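Local coordinates for ATP-dependent Clp protease proteolytic subunit (Plasmodium falciparum, PDB 4GM2), which forms the inactive subunit of the apicoplast caseinolytic protease complex of the malaria parasite, built on the fold of the ClpP serine peptidases, at residues A[24-29]-A[50-55]; A[62-67]-A[102-107]; A[96-101]-A[117-122]; A[130-135]-A[184-189]. All coordinates share one frame; numbering follows the deposited sequence.

In the fold
Contacts 1 and 2 are largely buried, whereas contacts 3 and 4 are only partly buried. Contacts 2 and 3 share strand 99-103 of the parallel sheet: contact 2 joins it to strand 61-67 by a parallel ladder interrupted by a beta bulge, and contact 3 uses only two backbone bonds, to the loop ahead of strand 123-125. Each adds an offset tyrosine stack. Contact 4 is an antiparallel ladder in the smaller mixed sheet, which contact 2 also reaches through strand 106-108. Contact 1 contains no sheet pairing. There an arginine is clasped by backbone carbonyls of a helix end and of the loop that follows, and E53 links it to S96 and S97 of contact 3. Contacts 1 and 2 also meet, through R29 and H62.

Contact 1: residues A[24-29]-A[50-55]; sequences LLLSKR and LYLEYE
R29 reaches from the turn after helix 23-26 to the last turn of helix 39-55 and grips it by the carbonyl oxygen of L52. With CG anti to the carbonyl carbon (chi1 -65°), R29 CG rests on the L52 methyl CD2 at 3.8 Å. The chain bends at chi3 (81°), which brings the guanidinium round to the helix. R29 NE is hydrogen-bonded to P60 O. R29 NH1 donates to L52 O over 2.9 Å; the acceptor lies in the guanidinium plane, but the donor stands above the plane of the carbonyl. NH2 adds a weak bond from R29 to the same L52 O at 3.3 Å and has a better partner in K59 O. L52 CB lies over one guanidinium face, and a water 3.1 Å from R29 NH1 passes a bond on to E55 OE2. The acceptors L52 O, P60 O, K59 O and the water together fix the rotation of the guanidinium. The rest of the contact is apolar: L26 CD2 meets L52 CD2 at 3.8 Å, and L26 CD1 approaches the Y51 ring at CD2 (3.9 Å). R29, with positive phi, is the C-prime residue of a Schellman motif that ends helix 23-26 and sends the chain into strand 30-33. L52 packs on I31 of that strand and on I61 of strand 61-67, while L24 of a neighbouring subunit covers L26 and Y51.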
loop_
_atom_site.group_PDB
_atom_site.type_symbol
_atom_site.label_atom_id
_atom_site.label_comp_id
_atom_site.label_asym_id
_atom_site.label_seq_id
_atom_site.Cartn_x
_atom_site.Cartn_y
_atom_site.Cartn_z
ATOM N N LEU A 24 13.231 13.084 -3.452
ATOM C CA LEU A 24 14.553 13.381 -2.907
ATOM C C LEU A 24 15.495 13.877 -4.010
ATOM O O LEU A 24 16.254 14.828 -3.810
ATOM C CB LEU A 24 15.121 12.147 -2.203
ATOM C CG LEU A 24 15.993 12.359 -0.964
ATOM C CD1 LEU A 24 15.240 13.060 0.156
ATOM C CD2 LEU A 24 16.524 11.021 -0.484
ATOM N N LEU A 25 15.425 13.241 -5.177
ATOM C CA LEU A 25 16.110 13.741 -6.364
ATOM C C LEU A 25 15.511 15.058 -6.864
ATOM O O LEU A 25 16.240 15.938 -7.325
ATOM C CB LEU A 25 16.111 12.685 -7.469
ATOM C CG LEU A 25 17.412 11.922 -7.750
ATOM C CD1 LEU A 25 18.220 11.616 -6.499
ATOM C CD2 LEU A 25 17.095 10.644 -8.506
ATOM N N LEU A 26 14.191 15.195 -6.758
ATOM C CA LEU A 26 13.516 16.435 -7.135
ATOM C C LEU A 26 13.936 17.629 -6.290
ATOM O O LEU A 26 13.999 18.750 -6.797
ATOM C CB LEU A 26 11.998 16.286 -7.055
ATOM C CG LEU A 26 11.182 16.111 -8.332
ATOM C CD1 LEU A 26 9.749 16.500 -8.026
ATOM C CD2 LEU A 26 11.722 16.944 -9.487
ATOM N N SER A 27 14.206 17.388 -5.006
ATOM C CA SER A 27 14.613 18.446 -4.080
ATOM C C SER A 27 15.937 19.096 -4.501
ATOM O O SER A 27 16.234 20.228 -4.106
ATOM C CB SER A 27 14.704 17.901 -2.652
ATOM O OG SER A 27 15.851 17.080 -2.472
ATOM N N LYS A 28 16.710 18.370 -5.312
ATOM C CA LYS A 28 17.991 18.825 -5.849
ATOM C C LYS A 28 17.868 19.265 -7.311
ATOM O O LYS A 28 18.879 19.507 -7.988
ATOM C CB LYS A 28 19.030 17.699 -5.745
ATOM C CG LYS A 28 19.347 17.248 -4.328
ATOM C CD LYS A 28 20.243 18.247 -3.614
ATOM C CE LYS A 28 20.041 18.192 -2.109
ATOM N NZ LYS A 28 20.863 19.231 -1.425
ATOM N N ARG A 29 16.629 19.364 -7.795
ATOM C CA ARG A 29 16.339 19.678 -9.202
ATOM C C ARG A 29 16.927 18.641 -10.175
ATOM O O ARG A 29 17.411 18.977 -11.263
ATOM C CB ARG A 29 16.778 21.103 -9.559
ATOM C CG ARG A 29 16.002 22.180 -8.825
ATOM C CD ARG A 29 16.470 23.583 -9.188
ATOM N NE ARG A 29 15.920 24.079 -10.454
ATOM C CZ ARG A 29 14.659 24.474 -10.634
ATOM N NH1 ARG A 29 13.781 24.419 -9.639
ATOM N NH2 ARG A 29 14.266 24.913 -11.823
ATOM N N LEU A 50 7.657 20.952 -15.328
ATOM C CA LEU A 50 6.713 22.005 -14.963
ATOM C C LEU A 50 6.796 22.337 -13.473
ATOM O O LEU A 50 6.786 23.507 -13.092
ATOM C CB LEU A 50 5.282 21.619 -15.338
ATOM C CG LEU A 50 4.923 21.466 -16.815
ATOM C CD1 LEU A 50 3.530 20.878 -16.907
ATOM C CD2 LEU A 50 5.001 22.782 -17.575
ATOM N N TYR A 51 6.902 21.310 -12.635
ATOM C CA TYR A 51 6.976 21.527 -11.194
ATOM C C TYR A 51 8.206 22.332 -10.798
ATOM O O TYR A 51 8.095 23.276 -10.025
ATOM C CB TYR A 51 6.931 20.215 -10.410
ATOM C CG TYR A 51 7.203 20.421 -8.941
ATOM C CD1 TYR A 51 6.201 20.869 -8.086
ATOM C CD2 TYR A 51 8.473 20.194 -8.410
ATOM C CE1 TYR A 51 6.453 21.078 -6.740
ATOM C CE2 TYR A 51 8.733 20.400 -7.069
ATOM C CZ TYR A 51 7.721 20.840 -6.239
ATOM O OH TYR A 51 7.976 21.041 -4.904
ATOM N N LEU A 52 9.366 21.948 -11.330
ATOM C CA LEU A 52 10.629 22.612 -11.001
ATOM C C LEU A 52 10.658 24.056 -11.491
ATOM O O LEU A 52 11.138 24.944 -10.784
ATOM C CB LEU A 52 11.830 21.833 -11.552
ATOM C CG LEU A 52 12.117 20.475 -10.903
ATOM C CD1 LEU A 52 13.163 19.714 -11.697
ATOM C CD2 LEU A 52 12.543 20.622 -9.449
ATOM N N GLU A 53 10.138 24.278 -12.698
ATOM C CA GLU A 53 10.066 25.613 -13.274
ATOM C C GLU A 53 9.197 26.550 -12.430
ATOM O O GLU A 53 9.541 27.721 -12.273
ATOM C CB GLU A 53 9.572 25.552 -14.728
ATOM C CG GLU A 53 9.230 26.901 -15.360
ATOM C CD GLU A 53 10.445 27.761 -15.688
ATOM O OE1 GLU A 53 11.584 27.286 -15.568
ATOM O OE2 GLU A 53 10.267 28.926 -16.085
ATOM N N TYR A 54 8.090 26.027 -11.897
ATOM C CA TYR A 54 7.164 26.780 -11.037
ATOM C C TYR A 54 7.749 27.053 -9.656
ATOM O O TYR A 54 7.448 28.071 -9.027
ATOM C CB TYR A 54 5.839 26.025 -10.879
ATOM C CG TYR A 54 4.774 26.400 -11.887
ATOM C CD1 TYR A 54 3.683 27.191 -11.513
ATOM C CD2 TYR A 54 4.850 25.965 -13.219
ATOM C CE1 TYR A 54 2.699 27.535 -12.432
ATOM C CE2 TYR A 54 3.872 26.306 -14.144
ATOM C CZ TYR A 54 2.800 27.091 -13.746
ATOM O OH TYR A 54 1.827 27.435 -14.657
ATOM N N GLU A 55 8.574 26.126 -9.185
ATOM C CA GLU A 55 9.206 26.249 -7.883
ATOM C C GLU A 55 10.303 27.314 -7.925
ATOM O O GLU A 55 10.368 28.165 -7.042
ATOM C CB GLU A 55 9.766 24.895 -7.443
ATOM C CG GLU A 55 9.486 24.543 -5.993
ATOM C CD GLU A 55 10.392 25.276 -5.025
ATOM O OE1 GLU A 55 9.884 25.760 -3.990
ATOM O OE2 GLU A 55 11.611 25.371 -5.298
HETATM O O HOH W 1 13.603 23.261 -6.718
#

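Contact 2: residues A[62-67]-A[102-107]; sequences HLYINS and YCLGKA
Y64 and Y102, paired on the same face of two parallel strands, form an offset stack with ring centroids 4.3 Å apart and planes at 11°. Y102 CD1 sits over the centre of the Y64 ring, and L104 CD1 closes in at the edge of that ring, 3.5 Å from Y64 CD2. At the far end of Y102 its OH is hydrogen-bonded to H62 ND1 (2.7 Å), approaching at the imidazole edge, so the stacked ring is tethered at its tip. Backbone bonds set this cluster in register: Y102 N to L63 O, I65 N to Y102 O (2.7 Å), and L104 N to I65 O. The register then slips by two residues in a beta bulge around L104 and G105. N66 spans the slip: with CG anti to the backbone N (chi1 -170°), its OD1 accepts from K106 N at 2.9 Å, and pairing resumes with S67 N to K106 O at 2.8 Å. In the next shell, Y54 OH of a neighbouring subunit is hydrogen-bonded to Y64 OH and the Y54 ring meets that of H62 edge-to-face, while S67 OG is held by S35 O and G69 N. Strand 61-67 runs between strands 30-33 and 99-103 of the parallel sheet. L63 and I65 face helix 110-116, and the corner at 104-105 carries the chain into strand 106-108 of the mixed sheet, beside strand 130-133.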
loop_
_atom_site.group_PDB
_atom_site.type_symbol
_atom_site.label_atom_id
_atom_site.label_comp_id
_atom_site.label_asym_id
_atom_site.label_seq_id
_atom_site.Cartn_x
_atom_site.Cartn_y
_atom_site.Cartn_z
ATOM N N HIS A 62 18.718 19.344 -13.870
ATOM C CA HIS A 62 19.683 18.326 -14.256
ATOM C C HIS A 62 19.004 17.060 -14.682
ATOM O O HIS A 62 18.545 16.269 -13.850
ATOM C CB HIS A 62 20.662 18.070 -13.120
ATOM C CG HIS A 62 21.397 19.308 -12.670
ATOM N ND1 HIS A 62 22.540 19.722 -13.248
ATOM C CD2 HIS A 62 21.101 20.236 -11.674
ATOM C CE1 HIS A 62 22.961 20.852 -12.652
ATOM N NE2 HIS A 62 22.078 21.167 -11.689
ATOM N N LEU A 63 18.931 16.867 -15.995
ATOM C CA LEU A 63 18.297 15.694 -16.579
ATOM C C LEU A 63 19.318 14.593 -16.844
ATOM O O LEU A 63 20.072 14.652 -17.814
ATOM C CB LEU A 63 17.567 16.068 -17.873
ATOM C CG LEU A 63 16.854 14.963 -18.657
ATOM C CD1 LEU A 63 15.847 14.225 -17.794
ATOM C CD2 LEU A 63 16.176 15.548 -19.884
ATOM N N TYR A 64 19.336 13.593 -15.970
ATOM C CA TYR A 64 20.219 12.447 -16.139
ATOM C C TYR A 64 19.517 11.372 -16.957
ATOM O O TYR A 64 18.355 11.040 -16.697
ATOM C CB TYR A 64 20.654 11.894 -14.778
ATOM C CG TYR A 64 21.658 12.761 -14.055
ATOM C CD1 TYR A 64 21.248 13.866 -13.304
ATOM C CD2 TYR A 64 23.017 12.474 -14.114
ATOM C CE1 TYR A 64 22.169 14.662 -12.640
ATOM C CE2 TYR A 64 23.945 13.264 -13.455
ATOM C CZ TYR A 64 23.517 14.355 -12.720
ATOM O OH TYR A 64 24.441 15.131 -12.065
ATOM N N ILE A 65 20.222 10.832 -17.945
ATOM C CA ILE A 65 19.620 9.887 -18.879
ATOM C C ILE A 65 20.383 8.576 -18.959
ATOM O O ILE A 65 21.584 8.558 -19.227
ATOM C CB ILE A 65 19.468 10.498 -20.291
ATOM C CG1 ILE A 65 18.490 11.680 -20.254
ATOM C CG2 ILE A 65 18.985 9.448 -21.280
ATOM C CD1 ILE A 65 18.515 12.549 -21.491
ATOM N N ASN A 66 19.670 7.485 -18.701
ATOM C CA ASN A 66 20.164 6.135 -18.944
ATOM C C ASN A 66 18.999 5.301 -19.461
ATOM O O ASN A 66 18.318 4.621 -18.692
ATOM C CB ASN A 66 20.758 5.534 -17.670
ATOM C CG ASN A 66 21.502 4.235 -17.923
ATOM O OD1 ASN A 66 21.906 3.941 -19.046
ATOM N ND2 ASN A 66 21.690 3.450 -16.870
ATOM N N SER A 67 18.768 5.371 -20.769
ATOM C CA SER A 67 17.542 4.846 -21.370
ATOM C C SER A 67 17.760 4.228 -22.745
ATOM O O SER A 67 18.650 4.644 -23.492
ATOM C CB SER A 67 16.507 5.966 -21.484
ATOM O OG SER A 67 15.310 5.500 -22.074
ATOM N N TYR A 102 22.808 14.690 -18.886
ATOM C CA TYR A 102 23.947 13.830 -18.561
ATOM C C TYR A 102 23.621 12.397 -18.955
ATOM O O TYR A 102 22.680 11.815 -18.418
ATOM C CB TYR A 102 24.242 13.863 -17.060
ATOM C CG TYR A 102 24.353 15.241 -16.443
ATOM C CD1 TYR A 102 23.210 16.003 -16.171
ATOM C CD2 TYR A 102 25.596 15.772 -16.101
ATOM C CE1 TYR A 102 23.309 17.258 -15.602
ATOM C CE2 TYR A 102 25.702 17.028 -15.526
ATOM C CZ TYR A 102 24.557 17.764 -15.281
ATOM O OH TYR A 102 24.656 19.008 -14.714
ATOM N N CYS A 103 24.378 11.824 -19.890
ATOM C CA CYS A 103 24.162 10.424 -20.245
ATOM C C CYS A 103 24.984 9.516 -19.348
ATOM O O CYS A 103 26.213 9.595 -19.325
ATOM C CB CYS A 103 24.456 10.136 -21.716
ATOM S SG CYS A 103 24.042 8.434 -22.194
ATOM N N LEU A 104 24.285 8.651 -18.617
ATOM C CA LEU A 104 24.897 7.793 -17.607
ATOM C C LEU A 104 25.188 6.365 -18.078
ATOM O O LEU A 104 25.634 5.532 -17.288
ATOM C CB LEU A 104 24.019 7.767 -16.351
ATOM C CG LEU A 104 24.421 8.616 -15.141
ATOM C CD1 LEU A 104 24.976 9.982 -15.522
ATOM C CD2 LEU A 104 23.234 8.755 -14.211
ATOM N N GLY A 105 24.945 6.090 -19.358
ATOM C CA GLY A 105 25.162 4.758 -19.914
ATOM C C GLY A 105 24.640 4.620 -21.329
ATOM O O GLY A 105 25.413 4.447 -22.268
ATOM N N LYS A 106 23.321 4.697 -21.476
ATOM C CA LYS A 106 22.666 4.557 -22.773
ATOM C C LYS A 106 21.714 5.718 -23.045
ATOM O O LYS A 106 21.017 6.191 -22.148
ATOM C CB LYS A 106 21.892 3.238 -22.844
ATOM C CG LYS A 106 22.759 1.987 -22.860
ATOM C CD LYS A 106 21.962 0.731 -22.527
ATOM C CE LYS A 106 21.651 0.640 -21.038
ATOM N NZ LYS A 106 21.009 -0.651 -20.662
ATOM N N ALA A 107 21.694 6.175 -24.289
ATOM C CA ALA A 107 20.691 7.120 -24.742
ATOM C C ALA A 107 20.361 6.754 -26.178
ATOM O O ALA A 107 20.949 7.285 -27.121
ATOM C CB ALA A 107 21.199 8.548 -24.635
#

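Contact 3: residues A[96-101]-A[117-122]; sequences SSDVYT and SGKKGY
The return loop of a beta-alpha-beta crossover closes here, where G118, K119 and Y122, following helix 110-116, settle against D98 and the first residues of strand 99-103. Two backbone bonds fix the alignment. K119 N donates to V99 O (3.1 Å, 167°), and T101 N donates to Y122 O at 3.2 Å, in the carbonyl plane. Between these anchor points a type II turn runs from K119 to Y122, closed by Y122 N to K119 O at 2.8 Å, with G121 at its third position in a positive-phi conformation. G118 CA lies close against the strand and meets the T101 methyl CG2 at 3.9 Å, while T101 OG1 is hydrogen-bonded to A115 O at the end of the helix. On the other side of the strand Y100 and Y122 point the same way and form an offset stack, with centroids 4.3 Å apart and planes at 14°. Y122 CD1 lies over the centre of the Y100 ring, and Y122 CB approaches Y100 CD1 at 3.4 Å. The Y100 ring also meets that of H62 at a steep angle. K119 extends with CG anti to the backbone N (chi1 -174°) and bends only at its last torsion. Its NZ makes a long, weak salt bridge to D98 OD2 (3.4 Å), and its CD lies against the carboxylate. Beyond Y122 the chain enters strand 123-125, and T101 continues the pairing with F124. Such a crossover between parallel neighbours, with the helix packed on the sheet, belongs to the core of the ClpP/crotonase fold.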
loop_
_atom_site.group_PDB
_atom_site.type_symbol
_atom_site.label_atom_id
_atom_site.label_comp_id
_atom_site.label_asym_id
_atom_site.label_seq_id
_atom_site.Cartn_x
_atom_site.Cartn_y
_atom_site.Cartn_z
ATOM N N SER A 96 12.066 28.727 -18.597
ATOM C CA SER A 96 13.214 29.618 -18.462
ATOM C C SER A 96 14.431 28.912 -17.884
ATOM O O SER A 96 15.566 29.307 -18.160
ATOM C CB SER A 96 12.857 30.833 -17.613
ATOM O OG SER A 96 12.438 30.443 -16.325
ATOM N N SER A 97 14.187 27.879 -17.080
ATOM C CA SER A 97 15.257 27.089 -16.481
ATOM C C SER A 97 15.978 26.306 -17.560
ATOM O O SER A 97 15.346 25.579 -18.324
ATOM C CB SER A 97 14.696 26.118 -15.443
ATOM O OG SER A 97 14.158 26.796 -14.324
ATOM N N ASP A 98 17.294 26.480 -17.636
ATOM C CA ASP A 98 18.128 25.678 -18.525
ATOM C C ASP A 98 18.094 24.252 -18.017
ATOM O O ASP A 98 18.152 24.026 -16.808
ATOM C CB ASP A 98 19.580 26.181 -18.526
ATOM C CG ASP A 98 19.723 27.592 -19.085
ATOM O OD1 ASP A 98 18.872 28.015 -19.897
ATOM O OD2 ASP A 98 20.700 28.280 -18.718
ATOM N N VAL A 99 17.991 23.287 -18.924
ATOM C CA VAL A 99 18.154 21.894 -18.514
ATOM C C VAL A 99 19.460 21.321 -19.071
ATOM O O VAL A 99 19.703 21.343 -20.284
ATOM C CB VAL A 99 16.904 20.997 -18.786
ATOM C CG1 VAL A 99 15.661 21.839 -19.054
ATOM C CG2 VAL A 99 17.132 20.012 -19.913
ATOM N N TYR A 100 20.317 20.860 -18.164
ATOM C CA TYR A 100 21.555 20.195 -18.541
ATOM C C TYR A 100 21.253 18.712 -18.656
ATOM O O TYR A 100 20.514 18.172 -17.837
ATOM C CB TYR A 100 22.646 20.413 -17.483
ATOM C CG TYR A 100 22.928 21.855 -17.088
ATOM C CD1 TYR A 100 22.525 22.929 -17.893
ATOM C CD2 TYR A 100 23.640 22.141 -15.919
ATOM C CE1 TYR A 100 22.798 24.239 -17.531
ATOM C CE2 TYR A 100 23.919 23.449 -15.549
ATOM C CZ TYR A 100 23.498 24.494 -16.356
ATOM O OH TYR A 100 23.774 25.797 -15.990
ATOM N N THR A 101 21.816 18.053 -19.666
ATOM C CA THR A 101 21.641 16.606 -19.822
ATOM C C THR A 101 22.938 15.847 -19.534
ATOM O O THR A 101 24.031 16.314 -19.876
ATOM C CB THR A 101 21.095 16.222 -21.214
ATOM O OG1 THR A 101 21.907 16.813 -22.234
ATOM C CG2 THR A 101 19.663 16.695 -21.384
ATOM N N SER A 117 19.012 17.546 -26.640
ATOM C CA SER A 117 18.122 18.696 -26.540
ATOM C C SER A 117 18.462 19.601 -25.356
ATOM O O SER A 117 17.854 20.655 -25.184
ATOM C CB SER A 117 16.662 18.243 -26.501
ATOM O OG SER A 117 16.289 17.642 -27.735
ATOM N N GLY A 118 19.447 19.193 -24.557
ATOM C CA GLY A 118 19.935 20.000 -23.445
ATOM C C GLY A 118 20.586 21.274 -23.948
ATOM O O GLY A 118 20.927 21.379 -25.132
ATOM N N LYS A 119 20.750 22.245 -23.052
ATOM C CA LYS A 119 21.371 23.523 -23.387
ATOM C C LYS A 119 22.740 23.300 -24.027
ATOM O O LYS A 119 23.551 22.524 -23.516
ATOM C CB LYS A 119 21.499 24.399 -22.135
ATOM C CG LYS A 119 22.009 25.809 -22.401
ATOM C CD LYS A 119 22.455 26.486 -21.115
ATOM C CE LYS A 119 22.918 27.913 -21.354
ATOM N NZ LYS A 119 21.824 28.796 -21.850
ATOM N N LYS A 120 22.986 23.968 -25.152
ATOM C CA LYS A 120 24.279 23.858 -25.821
ATOM C C LYS A 120 25.404 24.329 -24.910
ATOM O O LYS A 120 25.356 25.431 -24.354
ATOM C CB LYS A 120 24.298 24.602 -27.157
ATOM C CG LYS A 120 23.631 23.824 -28.283
ATOM C CD LYS A 120 24.146 24.248 -29.652
ATOM C CE LYS A 120 23.462 23.469 -30.769
ATOM N NZ LYS A 120 22.020 23.821 -30.902
ATOM N N GLY A 121 26.400 23.463 -24.754
ATOM C CA GLY A 121 27.519 23.690 -23.851
ATOM C C GLY A 121 27.364 22.862 -22.596
ATOM O O GLY A 121 28.334 22.631 -21.872
ATOM N N TYR A 122 26.138 22.410 -22.347
ATOM C CA TYR A 122 25.803 21.710 -21.111
ATOM C C TYR A 122 25.154 20.343 -21.352
ATOM O O TYR A 122 24.310 19.887 -20.570
ATOM C CB TYR A 122 24.914 22.591 -20.233
ATOM C CG TYR A 122 25.602 23.830 -19.707
ATOM C CD1 TYR A 122 26.236 23.821 -18.468
ATOM C CD2 TYR A 122 25.613 25.016 -20.445
ATOM C CE1 TYR A 122 26.864 24.953 -17.976
ATOM C CE2 TYR A 122 26.239 26.153 -19.962
ATOM C CZ TYR A 122 26.862 26.114 -18.726
ATOM O OH TYR A 122 27.489 27.238 -18.235
#

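Contact 4: residues A[130-135]-A[184-189]; sequences SFCLNQ and DKYFNA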
loop_
_atom_site.group_PDB
_atom_site.type_symbol
_atom_site.label_atom_id
_atom_site.label_comp_id
_atom_site.label_asym_id
_atom_site.label_seq_id
_atom_site.Cartn_x
_atom_site.Cartn_y
_atom_site.Cartn_z
ATOM N N SER A 130 26.824 5.149 -24.503
ATOM C CA SER A 130 26.468 4.910 -25.903
ATOM C C SER A 130 25.258 5.726 -26.319
ATOM O O SER A 130 24.366 6.007 -25.511
ATOM C CB SER A 130 26.172 3.434 -26.144
ATOM O OG SER A 130 27.218 2.625 -25.651
ATOM N N PHE A 131 25.239 6.099 -27.593
ATOM C CA PHE A 131 24.135 6.834 -28.180
ATOM C C PHE A 131 23.744 6.171 -29.488
ATOM O O PHE A 131 24.590 5.621 -30.192
ATOM C CB PHE A 131 24.540 8.284 -28.439
ATOM C CG PHE A 131 25.041 9.002 -27.221
ATOM C CD1 PHE A 131 26.370 8.889 -26.828
ATOM C CD2 PHE A 131 24.187 9.795 -26.470
ATOM C CE1 PHE A 131 26.833 9.549 -25.702
ATOM C CE2 PHE A 131 24.646 10.458 -25.343
ATOM C CZ PHE A 131 25.970 10.334 -24.958
ATOM N N CYS A 132 22.460 6.229 -29.810
ATOM C CA CYS A 132 21.953 5.620 -31.026
ATOM C C CYS A 132 20.828 6.439 -31.627
ATOM O O CYS A 132 19.959 6.930 -30.910
ATOM C CB CYS A 132 21.456 4.206 -30.741
ATOM S SG CYS A 132 20.817 3.358 -32.198
ATOM N N LEU A 133 20.860 6.590 -32.946
ATOM C CA LEU A 133 19.723 7.114 -33.693
ATOM C C LEU A 133 19.153 6.009 -34.580
ATOM O O LEU A 133 19.868 5.411 -35.392
ATOM C CB LEU A 133 20.117 8.340 -34.521
ATOM C CG LEU A 133 20.461 9.631 -33.768
ATOM C CD1 LEU A 133 21.196 10.607 -34.677
ATOM C CD2 LEU A 133 19.223 10.284 -33.167
ATOM N N ASN A 134 17.870 5.716 -34.394
ATOM C CA ASN A 134 17.211 4.672 -35.166
ATOM C C ASN A 134 16.867 5.160 -36.563
ATOM O O ASN A 134 16.623 6.355 -36.773
ATOM C CB ASN A 134 15.942 4.180 -34.464
ATOM C CG ASN A 134 16.202 3.680 -33.054
ATOM O OD1 ASN A 134 17.194 2.995 -32.794
ATOM N ND2 ASN A 134 15.301 4.014 -32.137
ATOM N N GLN A 135 16.862 4.229 -37.514
ATOM C CA GLN A 135 16.380 4.496 -38.861
ATOM C C GLN A 135 14.936 4.981 -38.764
ATOM O O GLN A 135 14.106 4.337 -38.115
ATOM C CB GLN A 135 16.463 3.228 -39.710
ATOM C CG GLN A 135 16.032 3.413 -41.155
ATOM C CD GLN A 135 15.681 2.108 -41.838
ATOM O OE1 GLN A 135 14.812 2.070 -42.708
ATOM N NE2 GLN A 135 16.350 1.028 -41.447
ATOM N N ASP A 184 20.652 2.771 -39.124
ATOM C CA ASP A 184 20.932 2.864 -37.690
ATOM C C ASP A 184 22.378 3.301 -37.480
ATOM O O ASP A 184 23.295 2.744 -38.088
ATOM C CB ASP A 184 20.691 1.520 -36.997
ATOM C CG ASP A 184 19.217 1.198 -36.833
ATOM O OD1 ASP A 184 18.378 2.120 -36.914
ATOM O OD2 ASP A 184 18.899 0.012 -36.610
ATOM N N LYS A 185 22.578 4.301 -36.624
ATOM C CA LYS A 185 23.919 4.808 -36.347
ATOM C C LYS A 185 24.235 4.756 -34.858
ATOM O O LYS A 185 23.448 5.214 -34.029
ATOM C CB LYS A 185 24.084 6.233 -36.886
ATOM C CG LYS A 185 25.523 6.608 -37.214
ATOM C CD LYS A 185 25.612 8.007 -37.803
ATOM C CE LYS A 185 27.037 8.383 -38.179
ATOM N NZ LYS A 185 27.480 7.743 -39.449
ATOM N N TYR A 186 25.389 4.187 -34.525
ATOM C CA TYR A 186 25.811 4.071 -33.133
ATOM C C TYR A 186 26.995 4.978 -32.834
ATOM O O TYR A 186 27.880 5.160 -33.673
ATOM C CB TYR A 186 26.119 2.616 -32.776
ATOM C CG TYR A 186 24.888 1.736 -32.763
ATOM C CD1 TYR A 186 24.458 1.084 -33.925
ATOM C CD2 TYR A 186 24.142 1.564 -31.594
ATOM C CE1 TYR A 186 23.325 0.283 -33.918
ATOM C CE2 TYR A 186 23.010 0.762 -31.579
ATOM C CZ TYR A 186 22.605 0.127 -32.741
ATOM O OH TYR A 186 21.480 -0.666 -32.726
ATOM N N PHE A 187 26.992 5.553 -31.635
ATOM C CA PHE A 187 28.008 6.507 -31.226
ATOM C C PHE A 187 28.564 6.118 -29.870
ATOM O O PHE A 187 27.807 5.764 -28.961
ATOM C CB PHE A 187 27.406 7.911 -31.096
ATOM C CG PHE A 187 26.716 8.409 -32.333
ATOM C CD1 PHE A 187 25.377 8.110 -32.572
ATOM C CD2 PHE A 187 27.394 9.205 -33.249
ATOM C CE1 PHE A 187 24.737 8.575 -33.714
ATOM C CE2 PHE A 187 26.759 9.676 -34.390
ATOM C CZ PHE A 187 25.429 9.364 -34.619
ATOM N N ASN A 188 29.885 6.181 -29.737
ATOM C CA ASN A 188 30.504 6.272 -28.420
ATOM C C ASN A 188 30.548 7.749 -28.029
ATOM O O ASN A 188 30.219 8.612 -28.847
ATOM C CB ASN A 188 31.898 5.631 -28.403
ATOM C CG ASN A 188 32.871 6.296 -29.365
ATOM O OD1 ASN A 188 33.001 7.520 -29.401
ATOM N ND2 ASN A 188 33.579 5.482 -30.139
ATOM N N ALA A 189 30.941 8.041 -26.791
ATOM C CA ALA A 189 30.984 9.419 -26.292
ATOM C C ALA A 189 31.766 10.372 -27.206
ATOM O O ALA A 189 31.289 11.468 -27.504
ATOM C CB ALA A 189 31.533 9.459 -24.872
#
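One face of the Y186 ring carries the sulfur of C132, with SG 3.8 Å from the ring centroid, 27° off the normal and offset toward the CE2 side. A chi1 of -180° swings SG of C132 away from the backbone N and out over the tyrosine. Among the residues on the other side of the sheet, F187 turns a ring edge to the backbone of its partner strand, its CD1 lying 3.5 Å from F131 O, and L133 CD1 reaches its CE1 obliquely at 4.2 Å. The F131 ring likewise presents an edge to F187 O and to A189 CA. The backbones form an antiparallel ladder in which F131/F187 and L133/K185 are hydrogen-bonded pairs and C132/Y186 is a non-hydrogen-bonded one; F187 N to F131 O is 2.8 Å and L133 N to K185 O 3.1 Å. Strand 130-133 is the centre of the mixed sheet, with strand 106-108 along its other edge, and the mostly helical segment between the paired strands includes helix 148-170, probably the handle helix of ClpP subunits. Where the ladder ends, the carboxylate of D184 replaces a backbone acceptor, OD1 taking Q135 N at 2.7 Å. At the opposite end N188 is the N-cap of helix 189-194, its OD1 hydrogen-bonded to E191 N.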